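Local coordinates for AlkZ (Streptomyces sahachiroi, PDB 5UUJ), which belongs to the AlkZ-like family of DNA glycosylases, in the helix-turn-helix clan, and folds into a mixed helix-and-strand chain with more helix than strand, at residues A[43-46]-A[47-51]; A[65-68]-A[69-72]; A[114-117]-A[118-121]; A[225-228]-A[229-232]. All coordinates share one frame; numbering follows the deposited sequence.

Contact 1: A[43-46]-A[47-51]; sequences QVWS and VAELN
Val44 O, at the N-cap position of helix 45-53, takes two backbone donors: Ala48 N at 3.3 Å, and Val47 N in a weak, bent bond. These tie the cap residue to the first turn, and Glu49 N to Trp45 O (3.0 Å, 165° at the hydrogen) and Leu50 N to Ser46 O carry the pattern onward. The main side-chain meeting is between Trp45 and Glu49, one turn apart. Glu49 lays its CG over one face of the indole, 4.0 Å from the centroid of the five-membered ring, a CH-pi contact. The indole reaches that spot because its CG is anti to the backbone N (chi1 -175°), while the glutamate chain crosses it at about a right angle, with the carboxylate plane turned 42° from the ring. Beside the cap, Val44 CG1 touches Val47 CG2 at 3.6 Å, a small apolar patch. The polar ends are anchored beyond the helix: Trp45 NE1 bonds Asn65 OD1, and Glu49 OE2 makes a salt bridge with Arg61. The indole also packs on Val64 and Val68 of helix 62-69 and on Leu85 of strand 83-86, with Lys75 in a cation-pi contact.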
loop_
_atom_site.group_PDB
_atom_site.type_symbol
_atom_site.label_atom_id
_atom_site.label_comp_id
_atom_site.label_asym_id
_atom_site.label_seq_id
_atom_site.Cartn_x
_atom_site.Cartn_y
_atom_site.Cartn_z
ATOM N N GLN A 43 4.635 7.366 0.941
ATOM C CA GLN A 43 5.925 8.014 0.744
ATOM C C GLN A 43 5.707 9.487 0.418
ATOM O O GLN A 43 6.448 10.353 0.883
ATOM C CB GLN A 43 6.724 7.328 -0.366
ATOM C CG GLN A 43 8.118 7.907 -0.564
ATOM C CD GLN A 43 8.926 7.948 0.721
ATOM O OE1 GLN A 43 9.193 6.915 1.334
ATOM N NE2 GLN A 43 9.316 9.149 1.139
ATOM N N VAL A 44 4.688 9.756 -0.392
ATOM C CA VAL A 44 4.207 11.113 -0.616
ATOM C C VAL A 44 2.955 11.296 0.240
ATOM O O VAL A 44 1.898 10.749 -0.069
ATOM C CB VAL A 44 3.892 11.379 -2.100
ATOM C CG1 VAL A 44 3.481 12.831 -2.306
ATOM C CG2 VAL A 44 5.098 11.036 -2.970
ATOM N N TRP A 45 3.087 12.057 1.322
ATOM C CA TRP A 45 2.041 12.125 2.335
ATOM C C TRP A 45 0.742 12.709 1.794
ATOM O O TRP A 45 -0.337 12.195 2.088
ATOM C CB TRP A 45 2.509 12.948 3.537
ATOM C CG TRP A 45 1.514 12.938 4.645
ATOM C CD1 TRP A 45 0.812 14.001 5.127
ATOM C CD2 TRP A 45 1.087 11.800 5.398
ATOM N NE1 TRP A 45 -0.021 13.598 6.141
ATOM C CE2 TRP A 45 0.127 12.249 6.327
ATOM C CE3 TRP A 45 1.422 10.441 5.378
ATOM C CZ2 TRP A 45 -0.498 11.392 7.229
ATOM C CZ3 TRP A 45 0.801 9.592 6.274
ATOM C CH2 TRP A 45 -0.148 10.070 7.186
ATOM N N SER A 46 0.846 13.773 1.003
ATOM C CA SER A 46 -0.332 14.439 0.461
ATOM C C SER A 46 -1.157 13.480 -0.388
ATOM O O SER A 46 -2.382 13.586 -0.446
ATOM C CB SER A 46 0.072 15.664 -0.365
ATOM O OG SER A 46 0.946 15.313 -1.422
ATOM N N VAL A 47 -0.480 12.539 -1.035
ATOM C CA VAL A 47 -1.146 11.545 -1.865
ATOM C C VAL A 47 -1.884 10.509 -1.007
ATOM O O VAL A 47 -2.973 10.062 -1.364
ATOM C CB VAL A 47 -0.132 10.852 -2.793
ATOM C CG1 VAL A 47 -0.742 9.637 -3.469
ATOM C CG2 VAL A 47 0.371 11.838 -3.837
ATOM N N ALA A 48 -1.292 10.135 0.124
ATOM C CA ALA A 48 -1.923 9.181 1.029
ATOM C C ALA A 48 -3.194 9.771 1.635
ATOM O O ALA A 48 -4.204 9.079 1.779
ATOM C CB ALA A 48 -0.959 8.768 2.126
ATOM N N GLU A 49 -3.133 11.051 1.992
ATOM C CA GLU A 49 -4.290 11.762 2.523
ATOM C C GLU A 49 -5.436 11.765 1.520
ATOM O O GLU A 49 -6.589 11.519 1.875
ATOM C CB GLU A 49 -3.920 13.202 2.877
ATOM C CG GLU A 49 -2.915 13.343 4.001
ATOM C CD GLU A 49 -2.512 14.785 4.222
ATOM O OE1 GLU A 49 -2.577 15.255 5.377
ATOM O OE2 GLU A 49 -2.132 15.453 3.236
ATOM N N LEU A 50 -5.104 12.050 0.264
ATOM C CA LEU A 50 -6.100 12.168 -0.793
ATOM C C LEU A 50 -6.819 10.847 -1.035
ATOM O O LEU A 50 -8.038 10.816 -1.181
ATOM C CB LEU A 50 -5.443 12.651 -2.088
ATOM C CG LEU A 50 -6.364 12.853 -3.291
ATOM C CD1 LEU A 50 -7.357 13.979 -3.031
ATOM C CD2 LEU A 50 -5.551 13.128 -4.546
ATOM N N ASN A 51 -6.064 9.754 -1.067
ATOM C CA ASN A 51 -6.633 8.452 -1.399
ATOM C C ASN A 51 -7.583 7.928 -0.324
ATOM O O ASN A 51 -8.505 7.165 -0.620
ATOM C CB ASN A 51 -5.516 7.445 -1.654
ATOM C CG ASN A 51 -4.736 7.756 -2.923
ATOM O OD1 ASN A 51 -5.244 8.422 -3.832
ATOM N ND2 ASN A 51 -3.500 7.273 -2.994
#

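Contact 2: A[65-68]-A[69-72]; sequences NREV and ADLS
The carboxylate of Asp70 folds back against the last turn of helix 62-69, with OD1 3.3 Å from Glu67 CA and OD2 3.3 Å from Arg66 O. OD1 also sits 3.0 Å from Glu67 O, two acceptors that cannot bond one another. The carboxylate stands there because Asp70 CG lies between the backbone N and the carbonyl carbon (chi1 63°). Ser72 OG lies near both acceptors, 2.9 Å from Glu67 O and 2.7 Å from Asp70 OD1, with a single proton to offer. Ser72 OG also lies close to Glu67 CB, at 3.1 Å. Ser72 N bonds Glu67 O at 2.8 Å, approaching nearly along the carbonyl direction though bent at the hydrogen (136°). Together with a weak bond from Leu71 N to Val68 O, and with Leu71 at positive phi as the C-prime residue, this makes a Schellman motif that ends the helix and turns the chain away. The carboxylate of Glu67 points elsewhere, to Ser31 OG and Ala30 N, and Arg66 makes a salt bridge with Asp60. Past the motif the chain leads into strand 74-77, while Leu71 rests on Gln193 and Phe194 of helix 190-194.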
loop_
_atom_site.group_PDB
_atom_site.type_symbol
_atom_site.label_atom_id
_atom_site.label_comp_id
_atom_site.label_asym_id
_atom_site.label_seq_id
_atom_site.Cartn_x
_atom_site.Cartn_y
_atom_site.Cartn_z
ATOM N N ASN A 65 -4.317 12.514 9.392
ATOM C CA ASN A 65 -3.464 13.171 10.379
ATOM C C ASN A 65 -3.975 12.997 11.806
ATOM O O ASN A 65 -3.184 12.808 12.729
ATOM C CB ASN A 65 -3.331 14.666 10.065
ATOM C CG ASN A 65 -2.406 14.943 8.890
ATOM O OD1 ASN A 65 -1.504 14.159 8.588
ATOM N ND2 ASN A 65 -2.625 16.070 8.223
ATOM N N ARG A 66 -5.292 13.057 11.994
ATOM C CA ARG A 66 -5.867 12.917 13.335
ATOM C C ARG A 66 -5.662 11.503 13.873
ATOM O O ARG A 66 -5.334 11.314 15.045
ATOM C CB ARG A 66 -7.362 13.258 13.340
ATOM C CG ARG A 66 -7.682 14.729 13.093
ATOM C CD ARG A 66 -9.128 15.059 13.461
ATOM N NE ARG A 66 -10.084 14.102 12.900
ATOM C CZ ARG A 66 -10.712 14.250 11.735
ATOM N NH1 ARG A 66 -10.499 15.318 10.978
ATOM N NH2 ARG A 66 -11.560 13.319 11.320
ATOM N N GLU A 67 -5.851 10.513 13.011
ATOM C CA GLU A 67 -5.757 9.121 13.431
ATOM C C GLU A 67 -4.299 8.666 13.543
ATOM O O GLU A 67 -3.997 7.704 14.247
ATOM C CB GLU A 67 -6.556 8.234 12.469
ATOM C CG GLU A 67 -8.067 8.435 12.641
ATOM C CD GLU A 67 -8.920 7.536 11.769
ATOM O OE1 GLU A 67 -8.769 6.297 11.848
ATOM O OE2 GLU A 67 -9.761 8.074 11.013
ATOM N N VAL A 68 -3.394 9.373 12.872
ATOM C CA VAL A 68 -1.964 9.176 13.092
ATOM C C VAL A 68 -1.604 9.781 14.446
ATOM O O VAL A 68 -0.806 9.219 15.196
ATOM C CB VAL A 68 -1.110 9.814 11.963
ATOM C CG1 VAL A 68 0.357 9.955 12.376
ATOM C CG2 VAL A 68 -1.215 8.988 10.686
ATOM N N ALA A 69 -2.217 10.919 14.760
ATOM C CA ALA A 69 -1.931 11.627 16.003
ATOM C C ALA A 69 -2.410 10.850 17.228
ATOM O O ALA A 69 -1.701 10.793 18.232
ATOM C CB ALA A 69 -2.562 13.012 15.982
ATOM N N ASP A 70 -3.603 10.257 17.153
ATOM C CA ASP A 70 -4.129 9.485 18.282
ATOM C C ASP A 70 -3.668 8.026 18.211
ATOM O O ASP A 70 -4.181 7.169 18.929
ATOM C CB ASP A 70 -5.669 9.572 18.359
ATOM C CG ASP A 70 -6.378 8.978 17.142
ATOM O OD1 ASP A 70 -5.875 8.008 16.536
ATOM O OD2 ASP A 70 -7.476 9.479 16.806
ATOM N N LEU A 71 -2.703 7.763 17.332
ATOM C CA LEU A 71 -1.988 6.489 17.282
ATOM C C LEU A 71 -2.879 5.304 16.913
ATOM O O LEU A 71 -2.627 4.177 17.344
ATOM C CB LEU A 71 -1.302 6.216 18.626
ATOM C CG LEU A 71 -0.377 7.328 19.134
ATOM C CD1 LEU A 71 0.127 7.008 20.533
ATOM C CD2 LEU A 71 0.792 7.552 18.182
ATOM N N SER A 72 -3.909 5.555 16.111
ATOM C CA SER A 72 -4.713 4.469 15.555
ATOM C C SER A 72 -4.169 4.069 14.179
ATOM O O SER A 72 -4.637 3.105 13.577
ATOM C CB SER A 72 -6.194 4.864 15.466
ATOM O OG SER A 72 -6.380 6.060 14.735
#

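Contact 3: A[114-117]-A[118-121]; sequences GVTP and RQVD
Thr116 and Gln119 meet through two reciprocal bonds. Thr116 N points at Gln119 OE1 at 2.9 Å, almost perfectly straight (178°) and in the plane of the amide on a lone pair; Gln119 N returns a bond to Thr116 OG1 at 3.1 Å. The threonine hydroxyl adds a weak bond to the same OE1, so that one oxygen draws on two groups of Thr116. OG1 is placed for this by its setting between the backbone N and the carbonyl carbon (chi1 70°), and the glutamine chain, extended beyond CG, brings its amide oxygen back to the threonine N-H. The first helix bonds follow: Val120 N to Thr116 O at 2.9 Å, and Asp121 N to Pro117 O. Farther out, a water donates to both Pro117 O and Asp121 OD1, and that carboxylate oxygen also forms a salt bridge with Arg172 of helix 162-172. On the apolar flank, Val115 CG1 packs against Gln119 CB at 3.6 Å, and the Val115 and Val120 side chains cross at about a right angle. These valines are backed by Val165 and Pro168 of helix 162-172. With Thr116 as N-cap and Gln119 three residues on, the geometry is that of a capping box, which starts helix 117-130.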
loop_
_atom_site.group_PDB
_atom_site.type_symbol
_atom_site.label_atom_id
_atom_site.label_comp_id
_atom_site.label_asym_id
_atom_site.label_seq_id
_atom_site.Cartn_x
_atom_site.Cartn_y
_atom_site.Cartn_z
ATOM N N GLY A 114 26.725 -2.417 2.740
ATOM C CA GLY A 114 27.915 -2.415 3.572
ATOM C C GLY A 114 27.645 -2.956 4.967
ATOM O O GLY A 114 28.413 -2.704 5.897
ATOM N N VAL A 115 26.552 -3.701 5.105
ATOM C CA VAL A 115 26.152 -4.280 6.387
ATOM C C VAL A 115 25.922 -5.782 6.234
ATOM O O VAL A 115 25.161 -6.213 5.368
ATOM C CB VAL A 115 24.864 -3.623 6.932
ATOM C CG1 VAL A 115 24.589 -4.077 8.362
ATOM C CG2 VAL A 115 24.971 -2.112 6.871
ATOM N N THR A 116 26.577 -6.574 7.075
ATOM C CA THR A 116 26.453 -8.024 7.000
ATOM C C THR A 116 25.165 -8.490 7.685
ATOM O O THR A 116 24.562 -7.736 8.443
ATOM C CB THR A 116 27.656 -8.727 7.654
ATOM O OG1 THR A 116 27.610 -8.545 9.074
ATOM C CG2 THR A 116 28.967 -8.174 7.105
ATOM N N PRO A 117 24.736 -9.733 7.409
ATOM C CA PRO A 117 23.565 -10.296 8.093
ATOM C C PRO A 117 23.749 -10.351 9.609
ATOM O O PRO A 117 22.800 -10.093 10.353
ATOM C CB PRO A 117 23.453 -11.707 7.503
ATOM C CG PRO A 117 24.119 -11.614 6.175
ATOM C CD PRO A 117 25.239 -10.632 6.355
ATOM N N ARG A 118 24.954 -10.685 10.055
ATOM C CA ARG A 118 25.258 -10.693 11.482
ATOM C C ARG A 118 25.006 -9.309 12.065
ATOM O O ARG A 118 24.406 -9.167 13.132
ATOM C CB ARG A 118 26.708 -11.116 11.734
ATOM C CG ARG A 118 27.107 -11.148 13.206
ATOM C CD ARG A 118 26.495 -12.334 13.929
ATOM N NE ARG A 118 26.476 -12.146 15.380
ATOM C CZ ARG A 118 25.434 -11.691 16.075
ATOM N NH1 ARG A 118 24.297 -11.373 15.465
ATOM N NH2 ARG A 118 25.526 -11.556 17.392
ATOM N N GLN A 119 25.462 -8.290 11.346
ATOM C CA GLN A 119 25.333 -6.913 11.797
ATOM C C GLN A 119 23.888 -6.418 11.764
ATOM O O GLN A 119 23.507 -5.567 12.563
ATOM C CB GLN A 119 26.216 -6.002 10.950
ATOM C CG GLN A 119 27.681 -6.070 11.325
ATOM C CD GLN A 119 28.568 -5.371 10.322
ATOM O OE1 GLN A 119 28.270 -5.336 9.129
ATOM N NE2 GLN A 119 29.669 -4.804 10.802
ATOM N N VAL A 120 23.087 -6.938 10.839
ATOM C CA VAL A 120 21.670 -6.584 10.793
ATOM C C VAL A 120 20.991 -7.074 12.072
ATOM O O VAL A 120 20.183 -6.359 12.663
ATOM C CB VAL A 120 20.966 -7.174 9.547
ATOM C CG1 VAL A 120 19.450 -7.038 9.650
ATOM C CG2 VAL A 120 21.459 -6.484 8.286
ATOM N N ASP A 121 21.336 -8.283 12.506
ATOM C CA ASP A 121 20.786 -8.834 13.741
ATOM C C ASP A 121 21.182 -7.979 14.938
ATOM O O ASP A 121 20.352 -7.682 15.798
ATOM C CB ASP A 121 21.260 -10.275 13.959
ATOM C CG ASP A 121 20.650 -11.253 12.972
ATOM O OD1 ASP A 121 19.691 -10.881 12.259
ATOM O OD2 ASP A 121 21.129 -12.407 12.921
HETATM O O HOH W 1 20.201 -11.202 9.478
#

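Contact 4: A[225-228]-A[229-232]; sequences ETFD and RWLS
Apolar contact comes first: Phe227 and Trp230 meet obliquely, CE1 to CZ3 at 3.8 Å, their ring planes 45° apart. Both carry CG anti to the backbone N (chi1 168° and 163°), which lets the rings lean together on one flank of the helix. Leu231 runs alongside Phe227, pointing the same way, and brings CD2 to 4.1 Å from CE2 of the ring. Of the side-chain polar bonds, Ser232 OG donates to Asp228 OD1 at 2.9 Å, meeting the carboxylate from above its plane; Thr236 OG1 is a second partner of that buried oxygen. Backbone bonds join Arg229 N to Glu225 O, Trp230 N to Thr226 O, Leu231 N to Phe227 O and Ser232 N to Asp228 O. Phe227 O also lies at the edge of the Trp230 ring, in its plane, 3.6 Å from CE3. A water bridges the charged groups, donating to Glu225 OE2 and accepting from Arg229 NH1 (3.3 Å). Thr226 CA lies over one face of that guanidinium, whose NH2 bonds Pro294 O. Beyond the helix, Phe227 and Trp230 pack on Val211 and Tyr215 of helix 204-219, and Leu231 and Ser232 rest against helix 91-100.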
loop_
_atom_site.group_PDB
_atom_site.type_symbol
_atom_site.label_atom_id
_atom_site.label_comp_id
_atom_site.label_asym_id
_atom_site.label_seq_id
_atom_site.Cartn_x
_atom_site.Cartn_y
_atom_site.Cartn_z
ATOM N N GLU A 225 0.902 -15.449 -8.277
ATOM C CA GLU A 225 1.924 -14.564 -8.829
ATOM C C GLU A 225 1.591 -13.102 -8.560
ATOM O O GLU A 225 2.454 -12.315 -8.166
ATOM C CB GLU A 225 2.074 -14.794 -10.336
ATOM C CG GLU A 225 3.080 -13.868 -11.006
ATOM C CD GLU A 225 3.321 -14.212 -12.465
ATOM O OE1 GLU A 225 2.646 -15.126 -12.987
ATOM O OE2 GLU A 225 4.189 -13.565 -13.091
ATOM N N THR A 226 0.332 -12.750 -8.781
ATOM C CA THR A 226 -0.141 -11.387 -8.580
ATOM C C THR A 226 -0.024 -10.990 -7.112
ATOM O O THR A 226 0.351 -9.860 -6.795
ATOM C CB THR A 226 -1.596 -11.240 -9.051
ATOM O OG1 THR A 226 -1.654 -11.444 -10.469
ATOM C CG2 THR A 226 -2.152 -9.863 -8.718
ATOM N N PHE A 227 -0.336 -11.925 -6.221
ATOM C CA PHE A 227 -0.243 -11.672 -4.791
ATOM C C PHE A 227 1.187 -11.348 -4.366
ATOM O O PHE A 227 1.426 -10.364 -3.662
ATOM C CB PHE A 227 -0.754 -12.874 -3.998
ATOM C CG PHE A 227 -0.421 -12.814 -2.535
ATOM C CD1 PHE A 227 -1.150 -12.009 -1.678
ATOM C CD2 PHE A 227 0.629 -13.555 -2.020
ATOM C CE1 PHE A 227 -0.844 -11.947 -0.334
ATOM C CE2 PHE A 227 0.939 -13.499 -0.673
ATOM C CZ PHE A 227 0.200 -12.693 0.169
ATOM N N ASP A 228 2.137 -12.171 -4.800
ATOM C CA ASP A 228 3.521 -12.024 -4.365
ATOM C C ASP A 228 4.191 -10.852 -5.084
ATOM O O ASP A 228 5.180 -10.308 -4.597
ATOM C CB ASP A 228 4.300 -13.322 -4.601
ATOM C CG ASP A 228 5.609 -13.375 -3.820
ATOM O OD1 ASP A 228 5.665 -12.830 -2.698
ATOM O OD2 ASP A 228 6.580 -13.974 -4.323
ATOM N N ARG A 229 3.648 -10.459 -6.233
ATOM C CA ARG A 229 4.121 -9.255 -6.909
ATOM C C ARG A 229 3.780 -8.025 -6.073
ATOM O O ARG A 229 4.618 -7.146 -5.866
ATOM C CB ARG A 229 3.513 -9.118 -8.305
ATOM C CG ARG A 229 3.982 -7.855 -9.027
ATOM C CD ARG A 229 3.657 -7.873 -10.502
ATOM N NE ARG A 229 2.227 -7.697 -10.745
ATOM C CZ ARG A 229 1.487 -8.462 -11.545
ATOM N NH1 ARG A 229 2.025 -9.483 -12.204
ATOM N NH2 ARG A 229 0.194 -8.203 -11.688
ATOM N N TRP A 230 2.540 -7.970 -5.599
ATOM C CA TRP A 230 2.107 -6.912 -4.693
ATOM C C TRP A 230 2.908 -6.947 -3.393
ATOM O O TRP A 230 3.369 -5.914 -2.911
ATOM C CB TRP A 230 0.612 -7.049 -4.395
ATOM C CG TRP A 230 0.166 -6.281 -3.196
ATOM C CD1 TRP A 230 -0.127 -4.949 -3.136
ATOM C CD2 TRP A 230 -0.049 -6.799 -1.876
ATOM N NE1 TRP A 230 -0.505 -4.605 -1.861
ATOM C CE2 TRP A 230 -0.467 -5.721 -1.069
ATOM C CE3 TRP A 230 0.072 -8.067 -1.300
ATOM C CZ2 TRP A 230 -0.763 -5.872 0.283
ATOM C CZ3 TRP A 230 -0.224 -8.216 0.044
ATOM C CH2 TRP A 230 -0.636 -7.124 0.821
ATOM N N LEU A 231 3.084 -8.143 -2.842
ATOM C CA LEU A 231 3.747 -8.304 -1.555
ATOM C C LEU A 231 5.220 -7.911 -1.596
ATOM O O LEU A 231 5.680 -7.135 -0.761
ATOM C CB LEU A 231 3.627 -9.754 -1.074
ATOM C CG LEU A 231 4.215 -10.056 0.309
ATOM C CD1 LEU A 231 3.381 -9.413 1.413
ATOM C CD2 LEU A 231 4.331 -11.555 0.528
ATOM N N SER A 232 5.958 -8.448 -2.565
ATOM C CA SER A 232 7.416 -8.380 -2.521
ATOM C C SER A 232 8.094 -8.386 -3.888
ATOM O O SER A 232 9.276 -8.707 -3.984
ATOM C CB SER A 232 7.945 -9.558 -1.707
ATOM O OG SER A 232 7.728 -10.772 -2.399
HETATM O O HOH W 2 4.955 -10.878 -11.692
#

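The contacts follow one another along the chain in the order of their numbers. Contacts 1 and 2 belong to consecutive helices, 45-53 and 62-69, with centres 15 Å apart, and they touch. The start of one helix therefore touches the end of the next. Contact 3, at the start of helix 117-130, stands apart, its centre 33 Å from those of contacts 1 and 2 and 26 Å from that of contact 4. Contact 4, in helix 224-232, lies across the chain's centre from contacts 1 and 2, with centres 22 Å and 29 Å away. Helix starts, a helix end and a helix packed in the interior are thus spread across the protein.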